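Local coordinates for protein replicative DNA helicase (Helicobacter pylori, PDB 3GXV) that probably unwinds duplex DNA at replication forks as an ATP-driven hexameric helicase, its N-terminal domain taking part in interactions with primase, at residues L10-R15 / D39-N45; D63-R68 / L82-F86. All coordinates share one frame. Residue numbers count along the deposited sequence, not the author numbering.

Contact 1. Residues L10-R15 / D39-N45; sequences LQNIER and DFYYPPN
Glu14, the most deeply covered residue of this contact, reaches from a regular alpha-helix to the segment 39-42 that leads into the helix starting at Pro43. There extended Phe40 (phi/psi -90/139), helical Tyr41 (-70/-51) and Tyr42 (-87/111) turn two successive amides toward it. With chi1 m and chi2 t, its carboxylate meets both: Tyr41 N donates to Glu14 OE2 (2.7 Å) and Tyr42 N to Glu14 OE1 (3.2 Å), while Asn45 ND2 gives a third bond to Glu14 OE1 (3.2 Å). Glutamate suits the place, since a buried carboxylate can accept from two consecutive amides and a side-chain amide at once, here at a helix start within the helical DnaB N-terminal domain. Tyr42 is the N-cap; Pro43 and Pro44 occupy the first two helical positions, where no amide hydrogen is needed. The CA atoms of Gln11 and Tyr42 lie 6.2 Å apart. Tyr41 (chi1 t) sets CD2 4.0 Å from Leu10 CB; extended Gln11 sets OE1 over one face of the Tyr42 ring, 3.4 Å from Tyr42 CD1. Helix 95-119 packs against Leu10 and Glu14, while helix 79-87 meets Arg15 and Asn45, its Asp81 bonding the Tyr42 hydroxyl.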
loop_
_atom_site.group_PDB
_atom_site.type_symbol
_atom_site.label_atom_id
_atom_site.label_comp_id
_atom_site.label_asym_id
_atom_site.label_seq_id
_atom_site.Cartn_x
_atom_site.Cartn_y
_atom_site.Cartn_z
ATOM N N LEU B 10 -16.839 19.519 -0.474
ATOM C CA LEU B 10 -15.421 19.590 -0.789
ATOM C C LEU B 10 -14.630 18.675 0.148
ATOM O O LEU B 10 -13.726 17.942 -0.278
ATOM C CB LEU B 10 -14.928 21.027 -0.636
ATOM C CG LEU B 10 -14.667 21.805 -1.927
ATOM C CD1 LEU B 10 -14.245 23.239 -1.587
ATOM C CD2 LEU B 10 -13.584 21.086 -2.733
ATOM N N GLN B 11 -14.985 18.716 1.425
ATOM C CA GLN B 11 -14.320 17.887 2.401
ATOM C C GLN B 11 -14.576 16.403 2.085
ATOM O O GLN B 11 -13.650 15.590 2.097
ATOM C CB GLN B 11 -14.825 18.246 3.808
ATOM C CG GLN B 11 -13.876 17.814 4.900
ATOM C CD GLN B 11 -14.264 18.334 6.264
ATOM O OE1 GLN B 11 -13.613 18.022 7.259
ATOM N NE2 GLN B 11 -15.321 19.136 6.323
ATOM N N ASN B 12 -15.829 16.070 1.792
ATOM C CA ASN B 12 -16.234 14.703 1.479
ATOM C C ASN B 12 -15.544 14.171 0.219
ATOM O O ASN B 12 -15.154 13.007 0.149
ATOM C CB ASN B 12 -17.755 14.647 1.312
ATOM C CG ASN B 12 -18.250 13.280 0.898
ATOM O OD1 ASN B 12 -17.822 12.263 1.440
ATOM N ND2 ASN B 12 -19.172 13.248 -0.053
ATOM N N ILE B 13 -15.401 15.036 -0.775
ATOM C CA ILE B 13 -14.759 14.678 -2.031
ATOM C C ILE B 13 -13.271 14.389 -1.873
ATOM O O ILE B 13 -12.724 13.539 -2.576
ATOM C CB ILE B 13 -14.924 15.815 -3.072
ATOM C CG1 ILE B 13 -16.372 15.852 -3.561
ATOM C CG2 ILE B 13 -13.940 15.624 -4.226
ATOM C CD1 ILE B 13 -16.655 16.956 -4.548
ATOM N N GLU B 14 -12.621 15.111 -0.967
ATOM C CA GLU B 14 -11.196 14.935 -0.735
ATOM C C GLU B 14 -10.901 13.588 -0.106
ATOM O O GLU B 14 -9.874 12.982 -0.391
ATOM C CB GLU B 14 -10.653 16.052 0.159
ATOM C CG GLU B 14 -10.849 17.443 -0.435
ATOM C CD GLU B 14 -10.154 18.547 0.338
ATOM O OE1 GLU B 14 -9.993 18.443 1.584
ATOM O OE2 GLU B 14 -9.786 19.543 -0.312
ATOM N N ARG B 15 -11.800 13.128 0.753
ATOM C CA ARG B 15 -11.629 11.843 1.407
ATOM C C ARG B 15 -11.813 10.734 0.386
ATOM O O ARG B 15 -11.006 9.804 0.310
ATOM C CB ARG B 15 -12.658 11.655 2.527
ATOM C CG ARG B 15 -12.471 12.567 3.722
ATOM C CD ARG B 15 -13.324 12.116 4.906
ATOM N NE ARG B 15 -14.752 12.354 4.711
ATOM C CZ ARG B 15 -15.438 13.346 5.275
ATOM N NH1 ARG B 15 -14.843 14.210 6.081
ATOM N NH2 ARG B 15 -16.728 13.468 5.036
ATOM N N ASP B 39 -3.091 21.938 -1.603
ATOM C CA ASP B 39 -4.312 22.180 -2.364
ATOM C C ASP B 39 -5.559 21.602 -1.727
ATOM O O ASP B 39 -6.644 21.739 -2.284
ATOM C CB ASP B 39 -4.205 21.636 -3.788
ATOM C CG ASP B 39 -3.270 22.439 -4.646
ATOM O OD1 ASP B 39 -3.345 23.688 -4.610
ATOM O OD2 ASP B 39 -2.466 21.818 -5.365
ATOM N N PHE B 40 -5.406 20.952 -0.574
ATOM C CA PHE B 40 -6.557 20.362 0.114
ATOM C C PHE B 40 -7.170 21.367 1.068
ATOM O O PHE B 40 -6.461 22.086 1.750
ATOM C CB PHE B 40 -6.161 19.100 0.877
ATOM C CG PHE B 40 -5.959 17.906 -0.004
ATOM C CD1 PHE B 40 -4.783 17.753 -0.741
ATOM C CD2 PHE B 40 -6.967 16.967 -0.158
ATOM C CE1 PHE B 40 -4.628 16.686 -1.613
ATOM C CE2 PHE B 40 -6.812 15.889 -1.040
ATOM C CZ PHE B 40 -5.639 15.758 -1.764
ATOM N N TYR B 41 -8.498 21.394 1.094
ATOM C CA TYR B 41 -9.290 22.301 1.922
ATOM C C TYR B 41 -9.186 21.954 3.410
ATOM O O TYR B 41 -8.907 22.821 4.242
ATOM C CB TYR B 41 -10.735 22.250 1.423
ATOM C CG TYR B 41 -11.795 22.819 2.340
ATOM C CD1 TYR B 41 -11.719 24.125 2.828
ATOM C CD2 TYR B 41 -12.894 22.050 2.694
ATOM C CE1 TYR B 41 -12.726 24.638 3.662
ATOM C CE2 TYR B 41 -13.895 22.548 3.504
ATOM C CZ TYR B 41 -13.804 23.832 3.986
ATOM O OH TYR B 41 -14.788 24.283 4.819
ATOM N N TYR B 42 -9.421 20.692 3.744
ATOM C CA TYR B 42 -9.304 20.244 5.127
ATOM C C TYR B 42 -7.825 19.866 5.282
ATOM O O TYR B 42 -7.367 18.892 4.701
ATOM C CB TYR B 42 -10.184 19.022 5.358
ATOM C CG TYR B 42 -10.279 18.622 6.799
ATOM C CD1 TYR B 42 -10.627 19.554 7.772
ATOM C CD2 TYR B 42 -10.028 17.312 7.200
ATOM C CE1 TYR B 42 -10.726 19.196 9.101
ATOM C CE2 TYR B 42 -10.124 16.944 8.528
ATOM C CZ TYR B 42 -10.477 17.891 9.476
ATOM O OH TYR B 42 -10.613 17.542 10.799
ATOM N N PRO B 43 -7.065 20.643 6.061
ATOM C CA PRO B 43 -5.634 20.404 6.283
ATOM C C PRO B 43 -5.200 18.971 6.576
ATOM O O PRO B 43 -4.189 18.510 6.060
ATOM C CB PRO B 43 -5.300 21.358 7.429
ATOM C CG PRO B 43 -6.253 22.478 7.206
ATOM C CD PRO B 43 -7.537 21.749 6.907
ATOM N N PRO B 44 -5.944 18.254 7.429
ATOM C CA PRO B 44 -5.546 16.869 7.727
ATOM C C PRO B 44 -5.518 15.958 6.488
ATOM O O PRO B 44 -4.813 14.938 6.471
ATOM C CB PRO B 44 -6.582 16.434 8.757
ATOM C CG PRO B 44 -6.838 17.724 9.505
ATOM C CD PRO B 44 -6.982 18.716 8.372
ATOM N N ASN B 45 -6.296 16.318 5.468
ATOM C CA ASN B 45 -6.344 15.536 4.238
ATOM C C ASN B 45 -5.091 15.816 3.426
ATOM O O ASN B 45 -4.581 14.939 2.738
ATOM C CB ASN B 45 -7.582 15.888 3.408
ATOM C CG ASN B 45 -8.880 15.398 4.043
ATOM O OD1 ASN B 45 -8.875 14.535 4.922
ATOM N ND2 ASN B 45 -9.999 15.941 3.586
#

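Contact 2. Residues D63-R68 / L82-F86; sequences DENFIR and LVAIF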
loop_
_atom_site.group_PDB
_atom_site.type_symbol
_atom_site.label_atom_id
_atom_site.label_comp_id
_atom_site.label_asym_id
_atom_site.label_seq_id
_atom_site.Cartn_x
_atom_site.Cartn_y
_atom_site.Cartn_z
ATOM N N ASP B 63 -1.319 2.278 3.263
ATOM C CA ASP B 63 -2.444 1.656 3.942
ATOM C C ASP B 63 -2.583 2.182 5.362
ATOM O O ASP B 63 -1.804 3.032 5.798
ATOM C CB ASP B 63 -2.292 0.123 3.940
ATOM C CG ASP B 63 -0.975 -0.351 4.561
ATOM O OD1 ASP B 63 -0.642 0.108 5.669
ATOM O OD2 ASP B 63 -0.288 -1.202 3.947
ATOM N N GLU B 64 -3.591 1.690 6.067
ATOM C CA GLU B 64 -3.840 2.108 7.436
ATOM C C GLU B 64 -2.586 1.958 8.300
ATOM O O GLU B 64 -2.217 2.883 9.037
ATOM C CB GLU B 64 -4.984 1.286 8.026
ATOM C CG GLU B 64 -6.152 2.138 8.498
ATOM C CD GLU B 64 -7.315 1.316 9.007
ATOM O OE1 GLU B 64 -7.807 0.452 8.256
ATOM O OE2 GLU B 64 -7.743 1.541 10.156
ATOM N N ASN B 65 -1.932 0.799 8.200
ATOM C CA ASN B 65 -0.716 0.519 8.972
ATOM C C ASN B 65 0.383 1.547 8.745
ATOM O O ASN B 65 0.748 2.275 9.653
ATOM C CB ASN B 65 -0.186 -0.892 8.651
ATOM C CG ASN B 65 1.237 -1.127 9.161
ATOM O OD1 ASN B 65 1.629 -0.610 10.202
ATOM N ND2 ASN B 65 2.007 -1.929 8.430
ATOM N N PHE B 66 0.903 1.624 7.531
ATOM C CA PHE B 66 1.981 2.559 7.257
ATOM C C PHE B 66 1.660 4.045 7.345
ATOM O O PHE B 66 2.549 4.855 7.619
ATOM C CB PHE B 66 2.587 2.217 5.913
ATOM C CG PHE B 66 3.219 0.855 5.889
ATOM C CD1 PHE B 66 4.380 0.605 6.611
ATOM C CD2 PHE B 66 2.625 -0.190 5.187
ATOM C CE1 PHE B 66 4.940 -0.656 6.636
ATOM C CE2 PHE B 66 3.180 -1.456 5.208
ATOM C CZ PHE B 66 4.340 -1.692 5.934
ATOM N N ILE B 67 0.397 4.413 7.131
ATOM C CA ILE B 67 0.039 5.820 7.206
ATOM C C ILE B 67 0.226 6.258 8.640
ATOM O O ILE B 67 0.714 7.350 8.904
ATOM C CB ILE B 67 -1.427 6.075 6.785
ATOM C CG1 ILE B 67 -1.582 5.881 5.280
ATOM C CG2 ILE B 67 -1.844 7.476 7.182
ATOM C CD1 ILE B 67 -0.760 6.846 4.451
ATOM N N ARG B 68 -0.141 5.386 9.568
ATOM C CA ARG B 68 -0.021 5.702 10.979
ATOM C C ARG B 68 1.417 5.565 11.461
ATOM O O ARG B 68 1.815 6.212 12.428
ATOM C CB ARG B 68 -0.926 4.797 11.799
ATOM C CG ARG B 68 -2.394 4.874 11.424
ATOM C CD ARG B 68 -3.245 4.573 12.644
ATOM N NE ARG B 68 -4.385 3.707 12.370
ATOM C CZ ARG B 68 -5.309 3.952 11.451
ATOM N NH1 ARG B 68 -5.233 5.041 10.699
ATOM N NH2 ARG B 68 -6.326 3.112 11.295
ATOM N N LEU B 82 -8.829 10.062 10.277
ATOM C CA LEU B 82 -8.282 8.900 9.596
ATOM C C LEU B 82 -9.430 7.982 9.206
ATOM O O LEU B 82 -9.600 7.658 8.032
ATOM C CB LEU B 82 -7.301 8.153 10.515
ATOM C CG LEU B 82 -5.934 8.782 10.820
ATOM C CD1 LEU B 82 -5.211 7.959 11.872
ATOM C CD2 LEU B 82 -5.098 8.856 9.554
ATOM N N VAL B 83 -10.228 7.577 10.191
ATOM C CA VAL B 83 -11.359 6.690 9.938
ATOM C C VAL B 83 -12.284 7.320 8.905
ATOM O O VAL B 83 -13.001 6.617 8.187
ATOM C CB VAL B 83 -12.163 6.413 11.227
ATOM C CG1 VAL B 83 -11.225 6.001 12.339
ATOM C CG2 VAL B 83 -12.942 7.638 11.627
ATOM N N ALA B 84 -12.262 8.649 8.838
ATOM C CA ALA B 84 -13.088 9.376 7.880
ATOM C C ALA B 84 -12.584 9.039 6.484
ATOM O O ALA B 84 -13.355 8.699 5.583
ATOM C CB ALA B 84 -12.982 10.880 8.126
ATOM N N ILE B 85 -11.271 9.125 6.318
ATOM C CA ILE B 85 -10.652 8.841 5.041
ATOM C C ILE B 85 -10.726 7.363 4.661
ATOM O O ILE B 85 -11.129 7.034 3.540
ATOM C CB ILE B 85 -9.194 9.327 5.051
ATOM C CG1 ILE B 85 -9.186 10.854 5.215
ATOM C CG2 ILE B 85 -8.487 8.903 3.773
ATOM C CD1 ILE B 85 -7.890 11.449 5.755
ATOM N N PHE B 86 -10.372 6.475 5.587
ATOM C CA PHE B 86 -10.401 5.036 5.309
ATOM C C PHE B 86 -11.788 4.436 5.096
ATOM O O PHE B 86 -11.932 3.448 4.376
ATOM C CB PHE B 86 -9.679 4.261 6.426
ATOM C CG PHE B 86 -8.185 4.485 6.456
ATOM C CD1 PHE B 86 -7.389 4.046 5.415
ATOM C CD2 PHE B 86 -7.593 5.165 7.507
ATOM C CE1 PHE B 86 -6.016 4.280 5.416
ATOM C CE2 PHE B 86 -6.220 5.410 7.525
ATOM C CZ PHE B 86 -5.428 4.968 6.476
#
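Asp63 opens helix 64-69 as its N-cap: Asp63 OD1 accepts from Phe66 N at 2.9 Å, supplying the acceptor that a free first-turn amide lacks, while OD2 bonds Tyr41 OH of the second subunit. Glu64 CG sits over one face of the Phe86 ring, 3.4 Å from its centroid, a CH-pi contact. Asn65 points away from helix 79-87, its ND2 bonding Gln11 OE1 and Tyr41 OH of the second subunit; the Phe66 ring meets the rings of Tyr41 and Tyr42 of that subunit. Ile67 points back at helix 79-87, its CG1 at the edge of the Phe86 ring, 4.1 Å from Phe86 CZ, and its CG2 4.3 Å from Leu82 CD2. Arg68 brings NH1 to 3.1 Å from Leu82 CD1 and 3.3 Å from Phe86 CE2, while its NH2 forms a salt bridge with Glu64 OE2 (2.4 Å). The segments run roughly antiparallel, at 144°, axes 12.1 Å apart. An N-capped short helix thus packs on a neighbour in its own domain and also borders the second subunit. Apolar packing is edged by charge: Phe86 and Leu82 meet Ile67, Glu64 CG and, obliquely, the Arg68 guanidinium, whose main ionic partner is Glu64, with a long, weak pair to Glu79.

Overall arrangement
From the N terminus, helix 3-23 supplies the first side of contact 1, and the chain returns through helix 27-32 to close that loop at the start of helix 43-57. Helix 43-57 then leads to helix 64-69, where contact 2 opens; a mostly non-helical connection of 13 residues brings the chain back on helix 79-87. The two loops are thus in series, neither enclosing nor crossing the other. Their centres are about 15 Å apart, yet they touch: Asn45 OD1 lies 3.3 Å from Ile85 CD1, and Arg15 CD 3.5 Å from Ala84 CB. Helix 79-87 therefore links both, in an all-helical domain of the DnaB N-terminal family.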